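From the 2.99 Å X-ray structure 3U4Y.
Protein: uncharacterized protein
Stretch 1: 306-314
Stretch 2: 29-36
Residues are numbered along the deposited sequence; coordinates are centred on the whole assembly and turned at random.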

ATOM      1  N   VAL A 306     -19.364  10.442  -7.550  1.00 50.41           N
ATOM      2  CA  VAL A 306     -18.276  10.473  -8.522  1.00 49.97           C
ATOM      3  C   VAL A 306     -17.924  11.921  -8.848  1.00 44.98           C
ATOM      4  O   VAL A 306     -18.804  12.764  -9.002  1.00 53.58           O
ATOM      5  CB  VAL A 306     -18.656   9.714  -9.805  1.00 41.33           C
ATOM      6  CG1 VAL A 306     -20.137   9.892 -10.106  1.00 39.17           C
ATOM      7  CG2 VAL A 306     -17.796  10.164 -10.959  1.00 34.51           C
ATOM      8  N   VAL A 307     -16.640  12.221  -8.933  1.00 36.18           N
ATOM      9  CA  VAL A 307     -16.251  13.603  -9.144  1.00 40.92           C
ATOM     10  C   VAL A 307     -15.527  13.820 -10.468  1.00 36.98           C
ATOM     11  O   VAL A 307     -15.417  14.949 -10.921  1.00 36.04           O
ATOM     12  CB  VAL A 307     -15.382  14.129  -8.003  1.00 47.01           C
ATOM     13  CG1 VAL A 307     -15.586  13.290  -6.745  1.00 44.21           C
ATOM     14  CG2 VAL A 307     -13.925  14.154  -8.431  1.00 52.40           C
ATOM     15  N   GLY A 308     -15.039  12.742 -11.076  1.00 38.38           N
ATOM     16  CA  GLY A 308     -14.429  12.802 -12.394  1.00 39.49           C
ATOM     17  C   GLY A 308     -13.115  12.049 -12.435  1.00 51.77           C
ATOM     18  O   GLY A 308     -12.544  11.770 -11.381  1.00 54.79           O
ATOM     19  N   TYR A 309     -12.629  11.724 -13.636  1.00 58.59           N
ATOM     20  CA  TYR A 309     -11.369  10.984 -13.797  1.00 57.02           C
ATOM     21  C   TYR A 309     -10.227  11.911 -14.227  1.00 57.42           C
ATOM     22  O   TYR A 309     -10.475  13.068 -14.576  1.00 68.67           O
ATOM     23  CB  TYR A 309     -11.543   9.807 -14.773  1.00 49.99           C
ATOM     24  CG  TYR A 309     -11.748  10.180 -16.236  1.00 63.65           C
ATOM     25  CD1 TYR A 309     -10.843   9.765 -17.214  1.00 72.50           C
ATOM     26  CD2 TYR A 309     -12.850  10.933 -16.647  1.00 70.11           C
ATOM     27  CE1 TYR A 309     -11.025  10.099 -18.560  1.00 77.55           C
ATOM     28  CE2 TYR A 309     -13.043  11.270 -17.998  1.00 75.31           C
ATOM     29  CZ  TYR A 309     -12.122  10.852 -18.947  1.00 80.52           C
ATOM     30  OH  TYR A 309     -12.294  11.178 -20.280  1.00 85.95           O
ATOM     31  N   VAL A 310      -8.985  11.427 -14.183  1.00 43.85           N
ATOM     32  CA  VAL A 310      -7.860  12.221 -14.681  1.00 49.09           C
ATOM     33  C   VAL A 310      -7.587  11.900 -16.142  1.00 64.55           C
ATOM     34  O   VAL A 310      -7.671  10.747 -16.572  1.00 76.81           O
ATOM     35  CB  VAL A 310      -6.548  12.037 -13.881  1.00 44.85           C
ATOM     36  CG1 VAL A 310      -6.686  12.561 -12.475  1.00 35.10           C
ATOM     37  CG2 VAL A 310      -6.154  10.600 -13.866  1.00 57.13           C
ATOM     38  N   ALA A 311      -7.263  12.939 -16.895  1.00 65.59           N
ATOM     39  CA  ALA A 311      -7.054  12.840 -18.327  1.00 60.18           C
ATOM     40  C   ALA A 311      -5.895  11.938 -18.720  1.00 46.18           C
ATOM     41  O   ALA A 311      -4.772  12.097 -18.253  1.00 46.48           O
ATOM     42  CB  ALA A 311      -6.805  14.215 -18.866  1.00 81.40           C
ATOM     43  N   GLY A 312      -6.163  10.996 -19.604  1.00 38.88           N
ATOM     44  CA  GLY A 312      -5.099  10.205 -20.196  1.00 35.41           C
ATOM     45  C   GLY A 312      -4.085   9.534 -19.282  1.00 42.50           C
ATOM     46  O   GLY A 312      -2.893   9.528 -19.587  1.00 35.47           O
ATOM     47  N   ILE A 313      -4.539   8.959 -18.170  1.00 54.21           N
ATOM     48  CA  ILE A 313      -3.697   8.056 -17.383  1.00 45.25           C
ATOM     49  C   ILE A 313      -4.299   6.668 -17.469  1.00 45.55           C
ATOM     50  O   ILE A 313      -5.468   6.479 -17.142  1.00 58.76           O
ATOM     51  CB  ILE A 313      -3.628   8.426 -15.885  1.00 38.04           C
ATOM     52  CG1 ILE A 313      -2.902   9.751 -15.654  1.00 44.88           C
ATOM     53  CG2 ILE A 313      -2.901   7.346 -15.117  1.00 26.38           C
ATOM     54  CD1 ILE A 313      -2.652  10.037 -14.185  1.00 34.72           C
ATOM     55  N   GLU A 314      -3.507   5.697 -17.905  1.00 37.59           N
ATOM     56  CA  GLU A 314      -3.970   4.323 -17.985  1.00 37.08           C
ATOM     57  C   GLU A 314      -3.546   3.596 -16.712  1.00 38.61           C
ATOM     58  O   GLU A 314      -2.489   2.976 -16.636  1.00 36.70           O
ATOM     59  CB  GLU A 314      -3.422   3.667 -19.247  1.00 42.52           C
ATOM     60  CG  GLU A 314      -3.745   4.464 -20.518  1.00 61.27           C
ATOM     61  CD  GLU A 314      -3.144   3.864 -21.787  1.00 72.90           C
ATOM     62  OE1 GLU A 314      -3.407   4.411 -22.883  1.00 82.16           O
ATOM     63  OE2 GLU A 314      -2.410   2.855 -21.693  1.00 69.11           O
TER
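Stretch 2 (29-36) TLEILNQI

Stretch 2 runs alongside stretch 1 in nearly the same direction. The end-to-end lines of the touching parts, CA of 307 to 313 and CA of 30 to 35, lie 11° apart. The two segments belong to one chain, but touching residues are at least 277 positions apart in sequence.

Stretch 1 begins as a strand at Val306. It then makes a type II beta turn from Val310 to Ile313. Gly312 in this turn has phi/psi of 51/41, and positive phi favours glycine. Stretch 2 opens as loop and becomes a strand from Ile32 to Ile36, which continues later in the chain. Leu30, still in the loop, also has positive phi, with phi/psi of 73/52. Glu31 is already extended, at -138/163.

No hydrogen bond links the two stretches, so this is not a ladder of paired strands. The contact rests on side-chain packing and on close backbone approach. It is modest, with 352 Å² buried over both sides.

Leu30 is the main bump. It has the largest covered area of any residue here, 89 Å². Its CA lies 5.1 Å from the CA of Val310, which sets the register. The side chain takes the m, t rotamer and reaches back along the start of stretch 1. Leu30 CD1 comes to 3.7 Å from Val307 CG2 and to 4.0 Å from the carbonyl O of Gly308. Gly308 leaves the surface low at this point. A CB there would point toward stretch 2, about 4.4 Å from Leu30 CD1. The backbone angles of Gly308, 133/163, call for glycine in any case, because a CB would be jammed against the carbonyl O of Val307.

Val310 packs along the same leucine. Val310 CG1 is 4.1 Å from Leu30 CB and 4.2 Å from Leu30 CD2, and Val310 CA is 3.6 Å from Leu30 O. Tyr309 points its CA-to-CB bond away and adds little to the contact. Between the two bumps of stretch 2, the CA-to-CB bond of Glu31 points away, and its main chain comes near, with Glu31 N 4.3 Å from Val310 CG1.

Ile32 is the second bump. Its CA-to-CB bond points sideways, but the end of the side chain comes nearer to the turn, with chi1 m and chi2 p. Ile32 CD1 lies 4.0 Å from Ala311 CB, and Ile32 CG1 lies 3.9 Å from Ile313 CG1. The isoleucine therefore touches two residues of the turn, with Gly312 between them in sequence. The model is too tight here: Ile32 CD1 is 2.6 Å from Ala311 O. This is a clash in a 2.99 Å structure and should not be read as an interaction.

Beyond Ile32 the contact thins out. Leu33 and Asn34 are out of reach. The CA-to-CB bond of Gln35 points toward stretch 1, and Gln35 NE2 comes to 3.9 Å from Gly312 O without a hydrogen bond. That NE2 is hydrogen-bonded elsewhere in the structure.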

ATOM      1  N   THR A  29      -7.166  19.898  -9.607  1.00 51.86           N
ATOM      2  CA  THR A  29      -7.648  20.034 -10.976  1.00 54.41           C
ATOM      3  C   THR A  29      -7.984  18.692 -11.592  1.00 60.80           C
ATOM      4  O   THR A  29      -8.866  18.593 -12.450  1.00 61.58           O
ATOM      5  CB  THR A  29      -6.568  20.651 -11.864  1.00 55.67           C
ATOM      6  OG1 THR A  29      -5.279  20.296 -11.352  1.00 50.99           O
ATOM      7  CG2 THR A  29      -6.695  22.162 -11.893  1.00 66.48           C
ATOM      8  N   LEU A  30      -7.248  17.668 -11.169  1.00 64.08           N
ATOM      9  CA  LEU A  30      -7.411  16.326 -11.707  1.00 60.50           C
ATOM     10  C   LEU A  30      -6.859  16.225 -13.122  1.00 64.70           C
ATOM     11  O   LEU A  30      -7.552  15.776 -14.041  1.00 70.63           O
ATOM     12  CB  LEU A  30      -8.878  15.905 -11.672  1.00 48.28           C
ATOM     13  CG  LEU A  30      -9.372  15.759 -10.242  1.00 40.41           C
ATOM     14  CD1 LEU A  30     -10.747  15.098 -10.180  1.00 38.78           C
ATOM     15  CD2 LEU A  30      -8.345  14.956  -9.488  1.00 38.00           C
ATOM     16  N   GLU A  31      -5.611  16.653 -13.285  1.00 55.20           N
ATOM     17  CA  GLU A  31      -4.926  16.550 -14.558  1.00 55.51           C
ATOM     18  C   GLU A  31      -3.505  16.095 -14.287  1.00 50.22           C
ATOM     19  O   GLU A  31      -3.032  16.165 -13.147  1.00 46.06           O
ATOM     20  CB  GLU A  31      -4.923  17.899 -15.264  1.00 66.38           C
ATOM     21  CG  GLU A  31      -6.312  18.433 -15.581  1.00 83.22           C
ATOM     22  CD  GLU A  31      -6.321  19.936 -15.818  1.00 94.45           C
ATOM     23  OE1 GLU A  31      -5.223  20.524 -15.922  1.00 97.77           O
ATOM     24  OE2 GLU A  31      -7.422  20.529 -15.888  1.00 95.04           O
ATOM     25  N   ILE A  32      -2.824  15.615 -15.321  1.00 45.04           N
ATOM     26  CA  ILE A  32      -1.443  15.164 -15.155  1.00 49.62           C
ATOM     27  C   ILE A  32      -0.522  16.323 -14.756  1.00 54.46           C
ATOM     28  O   ILE A  32      -0.856  17.489 -14.945  1.00 59.15           O
ATOM     29  CB  ILE A  32      -0.877  14.469 -16.428  1.00 35.66           C
ATOM     30  CG1 ILE A  32      -1.779  13.325 -16.886  1.00 40.70           C
ATOM     31  CG2 ILE A  32       0.530  13.968 -16.190  1.00 33.12           C
ATOM     32  CD1 ILE A  32      -3.066  13.828 -17.479  1.00 50.03           C
ATOM     33  N   LEU A  33       0.638  15.985 -14.209  1.00 47.62           N
ATOM     34  CA  LEU A  33       1.626  16.962 -13.784  1.00 41.20           C
ATOM     35  C   LEU A  33       2.948  16.742 -14.498  1.00 42.92           C
ATOM     36  O   LEU A  33       3.530  17.670 -15.056  1.00 31.12           O
ATOM     37  CB  LEU A  33       1.886  16.803 -12.295  1.00 42.72           C
ATOM     38  CG  LEU A  33       1.523  17.967 -11.405  1.00 44.45           C
ATOM     39  CD1 LEU A  33       0.120  18.411 -11.751  1.00 45.29           C
ATOM     40  CD2 LEU A  33       1.624  17.499  -9.977  1.00 46.27           C
ATOM     41  N   ASN A  34       3.435  15.506 -14.414  1.00 43.72           N
ATOM     42  CA  ASN A  34       4.698  15.097 -15.004  1.00 53.77           C
ATOM     43  C   ASN A  34       4.593  13.602 -15.280  1.00 55.46           C
ATOM     44  O   ASN A  34       4.066  12.870 -14.454  1.00 60.84           O
ATOM     45  CB  ASN A  34       5.864  15.346 -14.041  1.00 55.46           C
ATOM     46  CG  ASN A  34       5.765  16.667 -13.322  1.00 59.89           C
ATOM     47  OD1 ASN A  34       6.256  17.685 -13.804  1.00 47.62           O
ATOM     48  ND2 ASN A  34       5.149  16.655 -12.138  1.00 73.86           N
ATOM     49  N   GLN A  35       5.094  13.144 -16.425  1.00 48.67           N
ATOM     50  CA  GLN A  35       5.102  11.716 -16.713  1.00 41.42           C
ATOM     51  C   GLN A  35       6.495  11.192 -17.009  1.00 44.61           C
ATOM     52  O   GLN A  35       7.076  11.459 -18.065  1.00 62.64           O
ATOM     53  CB  GLN A  35       4.172  11.387 -17.873  1.00 41.71           C
ATOM     54  CG  GLN A  35       2.716  11.379 -17.509  1.00 39.82           C
ATOM     55  CD  GLN A  35       1.849  10.933 -18.658  1.00 54.15           C
ATOM     56  OE1 GLN A  35       2.132  11.239 -19.813  1.00 59.87           O
ATOM     57  NE2 GLN A  35       0.791  10.190 -18.352  1.00 67.75           N
ATOM     58  N   ILE A  36       7.024  10.427 -16.072  1.00 34.72           N
ATOM     59  CA  ILE A  36       8.351   9.863 -16.215  1.00 38.75           C
ATOM     60  C   ILE A  36       8.297   8.452 -16.782  1.00 36.31           C
ATOM     61  O   ILE A  36       7.668   7.592 -16.198  1.00 38.04           O
ATOM     62  CB  ILE A  36       9.044   9.820 -14.861  1.00 36.70           C
ATOM     63  CG1 ILE A  36       9.204  11.233 -14.308  1.00 40.46           C
ATOM     64  CG2 ILE A  36      10.382   9.159 -14.981  1.00 32.87           C
ATOM     65  CD1 ILE A  36      10.099  11.292 -13.103  1.00 43.49           C
TER